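Side-chain contacts in kinesin-like protein KAR3 (Saccharomyces cerevisiae, PDB 1F9V), which probably acts as a kinesin motor that couples ATP hydrolysis to movement along microtubules, and is held in this crystal with ADP and magnesium: residues I59-Q62 against Q63-N66; G258-L261 against R262-N266; N317-S321 against S322-N326. The protein carries 2 engineered substitutions. All blocks are in the same frame, centred on the assembly; numbering follows the deposited sequence.

Contact 1 (I59-Q62 against Q63-N66); sequences IFDQ and QDTN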
ATOM      1  N   ILE A  59      11.421  -6.449  -7.514  1.00  9.79           N
ATOM      2  CA  ILE A  59      10.393  -7.366  -7.968  1.00  9.26           C
ATOM      3  C   ILE A  59      10.537  -8.638  -7.159  1.00  9.57           C
ATOM      4  O   ILE A  59      11.590  -9.268  -7.162  1.00 11.47           O
ATOM      5  CB  ILE A  59      10.518  -7.690  -9.472  1.00  9.05           C
ATOM      6  CG1 ILE A  59      10.407  -6.403 -10.294  1.00  8.53           C
ATOM      7  CG2 ILE A  59       9.400  -8.648  -9.887  1.00 10.53           C
ATOM      8  CD1 ILE A  59      10.606  -6.592 -11.785  1.00  9.48           C
ATOM      9  N   PHE A  60       9.484  -8.982  -6.429  1.00  8.33           N
ATOM     10  CA  PHE A  60       9.469 -10.188  -5.613  1.00  9.31           C
ATOM     11  C   PHE A  60       8.802 -11.280  -6.430  1.00 10.11           C
ATOM     12  O   PHE A  60       7.745 -11.056  -7.022  1.00  9.86           O
ATOM     13  CB  PHE A  60       8.673  -9.953  -4.324  1.00  9.26           C
ATOM     14  CG  PHE A  60       9.267  -8.900  -3.428  1.00 10.61           C
ATOM     15  CD1 PHE A  60      10.384  -9.183  -2.646  1.00 11.76           C
ATOM     16  CD2 PHE A  60       8.708  -7.625  -3.365  1.00 10.72           C
ATOM     17  CE1 PHE A  60      10.937  -8.214  -1.812  1.00 12.93           C
ATOM     18  CE2 PHE A  60       9.252  -6.646  -2.534  1.00 11.77           C
ATOM     19  CZ  PHE A  60      10.369  -6.940  -1.756  1.00 12.29           C
ATOM     20  N   ASP A  61       9.415 -12.458  -6.476  1.00 11.18           N
ATOM     21  CA  ASP A  61       8.827 -13.550  -7.238  1.00 11.79           C
ATOM     22  C   ASP A  61       8.147 -14.567  -6.328  1.00 11.62           C
ATOM     23  O   ASP A  61       8.025 -14.349  -5.119  1.00 10.56           O
ATOM     24  CB  ASP A  61       9.879 -14.223  -8.137  1.00 12.98           C
ATOM     25  CG  ASP A  61      10.980 -14.917  -7.357  1.00 15.88           C
ATOM     26  OD1 ASP A  61      10.755 -15.304  -6.190  1.00 15.40           O
ATOM     27  OD2 ASP A  61      12.081 -15.078  -7.930  1.00 18.54           O
ATOM     28  N   GLN A  62       7.693 -15.670  -6.911  1.00 10.41           N
ATOM     29  CA  GLN A  62       6.988 -16.695  -6.156  1.00 11.92           C
ATOM     30  C   GLN A  62       7.772 -17.307  -4.999  1.00 10.43           C
ATOM     31  O   GLN A  62       7.176 -17.875  -4.089  1.00 12.30           O
ATOM     32  CB  GLN A  62       6.508 -17.801  -7.101  1.00 13.92           C
ATOM     33  CG  GLN A  62       5.476 -17.326  -8.110  1.00 17.24           C
ATOM     34  CD  GLN A  62       6.070 -17.095  -9.481  1.00 22.82           C
ATOM     35  OE1 GLN A  62       7.016 -16.311  -9.648  1.00 22.10           O
ATOM     36  NE2 GLN A  62       5.521 -17.784 -10.478  1.00 24.49           N
ATOM     37  N   GLN A  63       9.097 -17.191  -5.029  1.00 11.06           N
ATOM     38  CA  GLN A  63       9.926 -17.748  -3.961  1.00 12.54           C
ATOM     39  C   GLN A  63      10.012 -16.794  -2.770  1.00 12.93           C
ATOM     40  O   GLN A  63      10.385 -17.198  -1.669  1.00 12.43           O
ATOM     41  CB  GLN A  63      11.342 -18.042  -4.470  1.00 15.16           C
ATOM     42  CG  GLN A  63      11.406 -18.958  -5.686  1.00 21.13           C
ATOM     43  CD  GLN A  63      11.361 -20.435  -5.320  1.00 24.29           C
ATOM     44  OE1 GLN A  63      10.747 -20.825  -4.325  1.00 24.77           O
ATOM     45  NE2 GLN A  63      12.016 -21.263  -6.127  1.00 25.82           N
ATOM     46  N   ASP A  64       9.671 -15.526  -2.996  1.00 11.51           N
ATOM     47  CA  ASP A  64       9.737 -14.521  -1.937  1.00 10.01           C
ATOM     48  C   ASP A  64       8.581 -14.598  -0.953  1.00 10.47           C
ATOM     49  O   ASP A  64       7.432 -14.345  -1.302  1.00 11.14           O
ATOM     50  CB  ASP A  64       9.795 -13.126  -2.549  1.00 10.44           C
ATOM     51  CG  ASP A  64      11.146 -12.818  -3.152  1.00 12.68           C
ATOM     52  OD1 ASP A  64      12.168 -13.040  -2.472  1.00 14.66           O
ATOM     53  OD2 ASP A  64      11.196 -12.351  -4.307  1.00 13.62           O
ATOM     54  N   THR A  65       8.899 -14.954   0.286  1.00 10.04           N
ATOM     55  CA  THR A  65       7.908 -15.064   1.351  1.00  9.80           C
ATOM     56  C   THR A  65       7.644 -13.688   1.977  1.00  8.84           C
ATOM     57  O   THR A  65       8.310 -12.704   1.656  1.00  8.58           O
ATOM     58  CB  THR A  65       8.422 -15.991   2.474  1.00 10.84           C
ATOM     59  OG1 THR A  65       9.560 -15.386   3.095  1.00 11.82           O
ATOM     60  CG2 THR A  65       8.840 -17.345   1.915  1.00 11.50           C
ATOM     61  N   ASN A  66       6.672 -13.630   2.880  1.00  9.03           N
ATOM     62  CA  ASN A  66       6.370 -12.380   3.561  1.00  9.68           C
ATOM     63  C   ASN A  66       7.586 -11.903   4.353  1.00  9.58           C
ATOM     64  O   ASN A  66       7.856 -10.707   4.431  1.00 10.78           O
ATOM     65  CB  ASN A  66       5.160 -12.560   4.476  1.00  9.03           C
ATOM     66  CG  ASN A  66       3.854 -12.357   3.741  1.00 10.40           C
ATOM     67  OD1 ASN A  66       3.837 -12.244   2.514  1.00 10.51           O
ATOM     68  ND2 ASN A  66       2.752 -12.310   4.480  1.00 10.84           N
TER
HETATM   69  O   HOH W   1       6.100 -16.783  -1.794  1.00 22.24           O

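Contact 2 (G258-L261 against R262-N266); sequences GDRL and RETQN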
ATOM      1  N   GLY A 258     -27.184  -0.783 -10.603  1.00 12.44           N
ATOM      2  CA  GLY A 258     -27.415  -0.662  -9.172  1.00 11.23           C
ATOM      3  C   GLY A 258     -26.195  -0.450  -8.298  1.00 10.77           C
ATOM      4  O   GLY A 258     -25.298   0.323  -8.627  1.00 10.48           O
ATOM      5  N   ASP A 259     -26.174  -1.150  -7.171  1.00 12.03           N
ATOM      6  CA  ASP A 259     -25.082  -1.049  -6.215  1.00 13.52           C
ATOM      7  C   ASP A 259     -23.743  -1.441  -6.832  1.00 12.45           C
ATOM      8  O   ASP A 259     -22.709  -0.874  -6.489  1.00 12.58           O
ATOM      9  CB  ASP A 259     -25.377  -1.922  -4.994  1.00 16.29           C
ATOM     10  CG  ASP A 259     -26.639  -1.490  -4.258  1.00 19.74           C
ATOM     11  OD1 ASP A 259     -27.016  -0.298  -4.342  1.00 23.32           O
ATOM     12  OD2 ASP A 259     -27.257  -2.344  -3.590  1.00 24.27           O
ATOM     13  N   ARG A 260     -23.760  -2.407  -7.744  1.00 12.03           N
ATOM     14  CA  ARG A 260     -22.527  -2.841  -8.399  1.00 11.09           C
ATOM     15  C   ARG A 260     -21.972  -1.713  -9.262  1.00  9.52           C
ATOM     16  O   ARG A 260     -20.762  -1.471  -9.292  1.00  9.94           O
ATOM     17  CB  ARG A 260     -22.786  -4.074  -9.263  1.00 12.23           C
ATOM     18  CG  ARG A 260     -21.630  -4.425 -10.176  1.00 15.85           C
ATOM     19  CD  ARG A 260     -20.390  -4.762  -9.377  1.00 18.41           C
ATOM     20  NE  ARG A 260     -20.573  -5.990  -8.616  1.00 20.37           N
ATOM     21  CZ  ARG A 260     -19.599  -6.849  -8.343  1.00 22.16           C
ATOM     22  NH1 ARG A 260     -18.366  -6.606  -8.772  1.00 24.60           N
ATOM     23  NH2 ARG A 260     -19.860  -7.952  -7.647  1.00 22.75           N
ATOM     24  N   LEU A 261     -22.863  -1.025  -9.965  1.00  9.80           N
ATOM     25  CA  LEU A 261     -22.467   0.088 -10.818  1.00 10.10           C
ATOM     26  C   LEU A 261     -21.855   1.203  -9.979  1.00 10.71           C
ATOM     27  O   LEU A 261     -20.796   1.733 -10.307  1.00 10.56           O
ATOM     28  CB  LEU A 261     -23.681   0.633 -11.572  1.00 10.16           C
ATOM     29  CG  LEU A 261     -23.534   2.006 -12.234  1.00 10.55           C
ATOM     30  CD1 LEU A 261     -22.383   1.988 -13.229  1.00 10.85           C
ATOM     31  CD2 LEU A 261     -24.834   2.373 -12.923  1.00 11.30           C
ATOM     32  N   ARG A 262     -22.525   1.557  -8.888  1.00 11.39           N
ATOM     33  CA  ARG A 262     -22.031   2.629  -8.042  1.00 12.16           C
ATOM     34  C   ARG A 262     -20.662   2.317  -7.470  1.00 11.93           C
ATOM     35  O   ARG A 262     -19.788   3.181  -7.449  1.00 11.58           O
ATOM     36  CB  ARG A 262     -23.030   2.909  -6.921  1.00 15.63           C
ATOM     37  CG  ARG A 262     -24.441   3.206  -7.438  1.00 20.92           C
ATOM     38  CD  ARG A 262     -24.639   4.680  -7.796  1.00 25.17           C
ATOM     39  NE  ARG A 262     -24.444   4.949  -9.220  1.00 27.62           N
ATOM     40  CZ  ARG A 262     -25.343   5.530 -10.010  1.00 28.39           C
ATOM     41  NH1 ARG A 262     -26.522   5.909  -9.527  1.00 29.35           N
ATOM     42  NH2 ARG A 262     -25.057   5.745 -11.289  1.00 29.27           N
ATOM     43  N   GLU A 263     -20.468   1.082  -7.014  1.00 11.96           N
ATOM     44  CA  GLU A 263     -19.182   0.696  -6.455  1.00 12.51           C
ATOM     45  C   GLU A 263     -18.098   0.696  -7.531  1.00 11.28           C
ATOM     46  O   GLU A 263     -16.984   1.158  -7.296  1.00 10.13           O
ATOM     47  CB  GLU A 263     -19.293  -0.671  -5.771  1.00 16.74           C
ATOM     48  CG  GLU A 263     -18.779  -1.836  -6.566  1.00 24.00           C
ATOM     49  CD  GLU A 263     -18.842  -3.130  -5.779  1.00 26.92           C
ATOM     50  OE1 GLU A 263     -18.262  -4.138  -6.244  1.00 28.47           O
ATOM     51  OE2 GLU A 263     -19.469  -3.134  -4.694  1.00 26.54           O
ATOM     52  N   THR A 264     -18.431   0.210  -8.722  1.00 10.40           N
ATOM     53  CA  THR A 264     -17.467   0.176  -9.819  1.00 10.88           C
ATOM     54  C   THR A 264     -17.010   1.584 -10.169  1.00 10.98           C
ATOM     55  O   THR A 264     -15.823   1.828 -10.380  1.00 11.61           O
ATOM     56  CB  THR A 264     -18.085  -0.466 -11.079  1.00 11.10           C
ATOM     57  OG1 THR A 264     -18.502  -1.800 -10.773  1.00 13.02           O
ATOM     58  CG2 THR A 264     -17.076  -0.494 -12.221  1.00 12.54           C
ATOM     59  N   GLN A 265     -17.958   2.513 -10.232  1.00 10.27           N
ATOM     60  CA  GLN A 265     -17.644   3.894 -10.557  1.00 10.97           C
ATOM     61  C   GLN A 265     -16.740   4.514  -9.500  1.00  9.45           C
ATOM     62  O   GLN A 265     -15.791   5.216  -9.822  1.00 10.13           O
ATOM     63  CB  GLN A 265     -18.930   4.716 -10.680  1.00 12.09           C
ATOM     64  CG  GLN A 265     -19.793   4.327 -11.869  1.00 15.77           C
ATOM     65  CD  GLN A 265     -21.116   5.066 -11.896  1.00 17.35           C
ATOM     66  OE1 GLN A 265     -21.764   5.249 -10.864  1.00 17.90           O
ATOM     67  NE2 GLN A 265     -21.525   5.497 -13.082  1.00 19.00           N
ATOM     68  N   ASN A 266     -17.041   4.243  -8.235  1.00 10.00           N
ATOM     69  CA  ASN A 266     -16.255   4.789  -7.132  1.00 10.51           C
ATOM     70  C   ASN A 266     -14.853   4.179  -7.050  1.00 11.02           C
ATOM     71  O   ASN A 266     -13.881   4.879  -6.753  1.00 10.59           O
ATOM     72  CB  ASN A 266     -17.000   4.583  -5.807  1.00 11.20           C
ATOM     73  CG  ASN A 266     -18.098   5.616  -5.595  1.00 11.57           C
ATOM     74  OD1 ASN A 266     -17.901   6.806  -5.851  1.00 14.14           O
ATOM     75  ND2 ASN A 266     -19.257   5.165  -5.132  1.00 12.08           N
TER

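Contact 3 (N317-S321 against S322-N326); sequences NISPS and SSHIN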
ATOM      1  N   ASN A 317       0.666  -6.132  -6.558  1.00  7.49           N
ATOM      2  CA  ASN A 317       0.501  -7.572  -6.486  1.00  7.85           C
ATOM      3  C   ASN A 317      -0.050  -8.114  -7.785  1.00  8.04           C
ATOM      4  O   ASN A 317      -1.003  -7.566  -8.341  1.00  7.24           O
ATOM      5  CB  ASN A 317      -0.470  -7.923  -5.357  1.00  9.16           C
ATOM      6  CG  ASN A 317       0.061  -7.534  -3.997  1.00 10.51           C
ATOM      7  OD1 ASN A 317      -0.363  -6.536  -3.413  1.00 10.60           O
ATOM      8  ND2 ASN A 317       0.995  -8.322  -3.483  1.00  9.82           N
ATOM      9  N   ILE A 318       0.545  -9.202  -8.268  1.00  8.68           N
ATOM     10  CA  ILE A 318       0.063  -9.823  -9.493  1.00  8.34           C
ATOM     11  C   ILE A 318       0.085 -11.338  -9.398  1.00  9.07           C
ATOM     12  O   ILE A 318       0.869 -11.923  -8.644  1.00  8.34           O
ATOM     13  CB  ILE A 318       0.884  -9.402 -10.738  1.00  9.03           C
ATOM     14  CG1 ILE A 318       2.353  -9.761 -10.555  1.00  8.76           C
ATOM     15  CG2 ILE A 318       0.703  -7.904 -11.012  1.00  9.37           C
ATOM     16  CD1 ILE A 318       3.143  -9.691 -11.856  1.00 10.67           C
ATOM     17  N   SER A 319      -0.813 -11.961 -10.149  1.00  9.02           N
ATOM     18  CA  SER A 319      -0.890 -13.411 -10.208  1.00 11.07           C
ATOM     19  C   SER A 319       0.084 -13.854 -11.304  1.00 11.88           C
ATOM     20  O   SER A 319       0.336 -13.114 -12.255  1.00 11.54           O
ATOM     21  CB  SER A 319      -2.308 -13.839 -10.576  1.00 11.52           C
ATOM     22  OG  SER A 319      -2.306 -15.087 -11.256  1.00 14.25           O
ATOM     23  N   PRO A 320       0.662 -15.059 -11.174  1.00 12.98           N
ATOM     24  CA  PRO A 320       1.600 -15.548 -12.192  1.00 13.67           C
ATOM     25  C   PRO A 320       0.885 -16.322 -13.307  1.00 14.34           C
ATOM     26  O   PRO A 320       1.501 -16.695 -14.307  1.00 15.86           O
ATOM     27  CB  PRO A 320       2.509 -16.472 -11.401  1.00 13.78           C
ATOM     28  CG  PRO A 320       1.563 -17.084 -10.387  1.00 13.77           C
ATOM     29  CD  PRO A 320       0.521 -16.022 -10.064  1.00 13.04           C
ATOM     30  N   SER A 321      -0.413 -16.548 -13.134  1.00 13.38           N
ATOM     31  CA  SER A 321      -1.195 -17.340 -14.076  1.00 14.03           C
ATOM     32  C   SER A 321      -1.772 -16.681 -15.321  1.00 13.76           C
ATOM     33  O   SER A 321      -2.107 -15.498 -15.326  1.00 12.52           O
ATOM     34  CB  SER A 321      -2.295 -18.054 -13.302  1.00 16.65           C
ATOM     35  OG  SER A 321      -1.720 -18.731 -12.192  1.00 21.48           O
ATOM     36  N   SER A 322      -1.896 -17.490 -16.376  1.00 13.92           N
ATOM     37  CA  SER A 322      -2.395 -17.052 -17.682  1.00 12.04           C
ATOM     38  C   SER A 322      -3.811 -16.507 -17.706  1.00 13.11           C
ATOM     39  O   SER A 322      -4.097 -15.576 -18.457  1.00 13.54           O
ATOM     40  CB  SER A 322      -2.302 -18.196 -18.700  1.00 12.55           C
ATOM     41  OG  SER A 322      -0.967 -18.628 -18.850  1.00 12.02           O
ATOM     42  N   SER A 323      -4.701 -17.082 -16.903  1.00 13.04           N
ATOM     43  CA  SER A 323      -6.083 -16.616 -16.885  1.00 14.78           C
ATOM     44  C   SER A 323      -6.187 -15.171 -16.413  1.00 14.63           C
ATOM     45  O   SER A 323      -7.180 -14.495 -16.677  1.00 15.84           O
ATOM     46  CB  SER A 323      -6.940 -17.512 -15.986  1.00 16.43           C
ATOM     47  OG  SER A 323      -6.509 -17.454 -14.637  1.00 18.95           O
ATOM     48  N   HIS A 324      -5.152 -14.697 -15.728  1.00 13.38           N
ATOM     49  CA  HIS A 324      -5.143 -13.333 -15.204  1.00 13.99           C
ATOM     50  C   HIS A 324      -4.187 -12.404 -15.935  1.00 13.59           C
ATOM     51  O   HIS A 324      -4.002 -11.257 -15.519  1.00 12.98           O
ATOM     52  CB  HIS A 324      -4.740 -13.339 -13.727  1.00 13.67           C
ATOM     53  CG  HIS A 324      -5.523 -14.292 -12.884  1.00 14.04           C
ATOM     54  ND1 HIS A 324      -4.933 -15.328 -12.191  1.00 15.46           N
ATOM     55  CD2 HIS A 324      -6.842 -14.342 -12.586  1.00 14.55           C
ATOM     56  CE1 HIS A 324      -5.856 -15.975 -11.502  1.00 14.65           C
ATOM     57  NE2 HIS A 324      -7.022 -15.397 -11.724  1.00 14.26           N
ATOM     58  N   ILE A 325      -3.581 -12.881 -17.015  1.00 11.79           N
ATOM     59  CA  ILE A 325      -2.600 -12.078 -17.736  1.00 10.96           C
ATOM     60  C   ILE A 325      -3.032 -10.679 -18.182  1.00 10.11           C
ATOM     61  O   ILE A 325      -2.232  -9.742 -18.181  1.00 10.55           O
ATOM     62  CB  ILE A 325      -2.049 -12.857 -18.955  1.00 11.61           C
ATOM     63  CG1 ILE A 325      -0.721 -12.249 -19.392  1.00 12.21           C
ATOM     64  CG2 ILE A 325      -3.067 -12.872 -20.075  1.00 12.13           C
ATOM     65  CD1 ILE A 325       0.363 -12.365 -18.346  1.00 14.36           C
ATOM     66  N   ASN A 326      -4.292 -10.520 -18.556  1.00 11.34           N
ATOM     67  CA  ASN A 326      -4.739  -9.209 -18.997  1.00 12.62           C
ATOM     68  C   ASN A 326      -4.800  -8.226 -17.835  1.00 11.25           C
ATOM     69  O   ASN A 326      -4.395  -7.071 -17.975  1.00 12.35           O
ATOM     70  CB  ASN A 326      -6.094  -9.326 -19.683  1.00 13.96           C
ATOM     71  CG  ASN A 326      -5.986  -9.983 -21.047  1.00 16.99           C
ATOM     72  OD1 ASN A 326      -4.970  -9.850 -21.733  1.00 16.98           O
ATOM     73  ND2 ASN A 326      -7.030 -10.700 -21.442  1.00 21.01           N
TER

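Contact 1 (I59-Q62 against Q63-N66)
Asp61 OD1 is gripped by two backbone N-H groups of the residues that follow it. Gln63 N lies 2.8 Å from Asp61 OD1 and gives the stronger bond, arriving 40° out of the carboxylate plane. Asp64 N adds a weak one. The first bond makes an Asx turn, set on a type I beta turn from Asp61 to Asp64. The beta turn is closed by Asp64 N, 2.9 Å from Asp61 O. Asp61 can do this because CG sits between its own backbone N and carbonyl carbon (chi1 65°), which brings OD1 round to the turn.

Asp64 answers from the far end of the turn. Asp64 OD2 accepts from Asp61 N at 2.8 Å, on the anti side of the carboxylate. Asp64 CG lies in the plane of the Phe60 ring, at its edge, 3.7 Å from Phe60 CD1, with the carboxylate turned nearly perpendicular to the ring. The two aspartates are close, so each would probably raise the proton affinity of the other, an effect their N-H partners may partly offset.

The turn joins strand 58-60 to helix 66-77. Arg10, part of an ADP pocket, bonds to Asp64 O and Asn66. One water lies 2.8 Å from both Gln62 O and Asp64 O.

Contact 2 (G258-L261 against R262-N266)
Leu261 lies against the amide of Gln265, one helical turn on, with Leu261 CD1 3.6 Å from Gln265 CD. Both residues belong to the first turns of helix 258-281, which probably corresponds to the helix after switch II in kinesins, an element of their microtubule-binding side. Leu261 CG is anti to its own backbone N (chi1 165°), and this carries CD1 to Gln265. The amide is also held by Arg262. NE of Arg262 donates to Gln265 OE1 at 3.2 Å, the oxygen lying slightly off the guanidinium plane, and NH2 adds a weak bond. The other methyl, Leu261 CD2, packs obliquely beside Arg262 NH2. Leucine, arginine and glutamine thus form one cluster along this side of the helix.

A different side carries Arg260 and Glu263. Glu263 OE1 sits over one face of the guanidinium, toward its rim, and is 3.5 Å from Arg260 NH1. No N-H points at the oxygen, so this salt bridge works by charge alone. The arginine chain bends at chi2 and chi3 to bring its flat group there. OE2 of Glu263 has a weak bond to Tyr141.

Thr264 is buried and its hydroxyl is satisfied within the helix. Thr264 OG1 donates to Arg260 O at 2.7 Å. Thr264 N reaches the same oxygen from the opposite face. Thr264 also packs on Ile251. Arg262 N bonds to Gly258 O at 3.0 Å, and Arg262 CG rests 3.2 Å from that oxygen.

Contact 3 (N317-S321 against S322-N326)
The His324 ring has Ser319 at its edge and Ser323 over one face. Ser319 OG lies near the ring plane, hydrogen-bonded to His324 ND1 at 2.8 Å. Ser323 OG stands 3.4 Å above the plane, over the ring centre. Ser321 CB comes up obliquely, 4.0 Å from His324 ND1. These groups fill the turn between strand 311-318 and helix 325-338 of the kinesin motor domain, which has the P-loop NTPase fold.

Ser319 holds two parts of the turn together. With OG far round from its backbone N (chi1 152°), the hydroxyl faces both the imidazole and the chain ahead. Ser319 OG accepts from Ser321 N at 3.0 Å, the mark of an ST turn. One hydroxyl therefore joins the residue just after the strand to the histidine, and the two bonds restrain the rotation of both side chains.

His324 is the N-cap residue of helix 325-338 and ends the short 3-10 segment 322-324. Its side chain also touches Gln93, which belongs to an ADP pocket. Serines before it tie the turn outward: Ser321 OG bonds to Glu19, and Ser322 OG to Ser24 and Thr23 N. Backbone bonds wind the chain into the helix. Ile325 N reaches Ser322 O, and His324 N reaches Ser321 O at 3.2 Å.

The three contacts follow in series along the chain, and none nests in or crosses another. Contact 1 comes first and closes the turn that leads from strand 58-60 into helix 66-77. Contact 2 closes no loop; it lies within the first turns of helix 258-281. Contact 3 closes the turn from strand 311-318 into helix 325-338. Contacts 1 and 3 reach the same sheet, where strand 4-11 pairs with both 58-60 and 311-318. They touch where Gln62 NE2 packs on Pro320 CB, 3.4 Å away. Contact 2 stands apart on the surface, its nearest atoms about 14 Å from those of contact 3 and about 25 Å from those of contact 1.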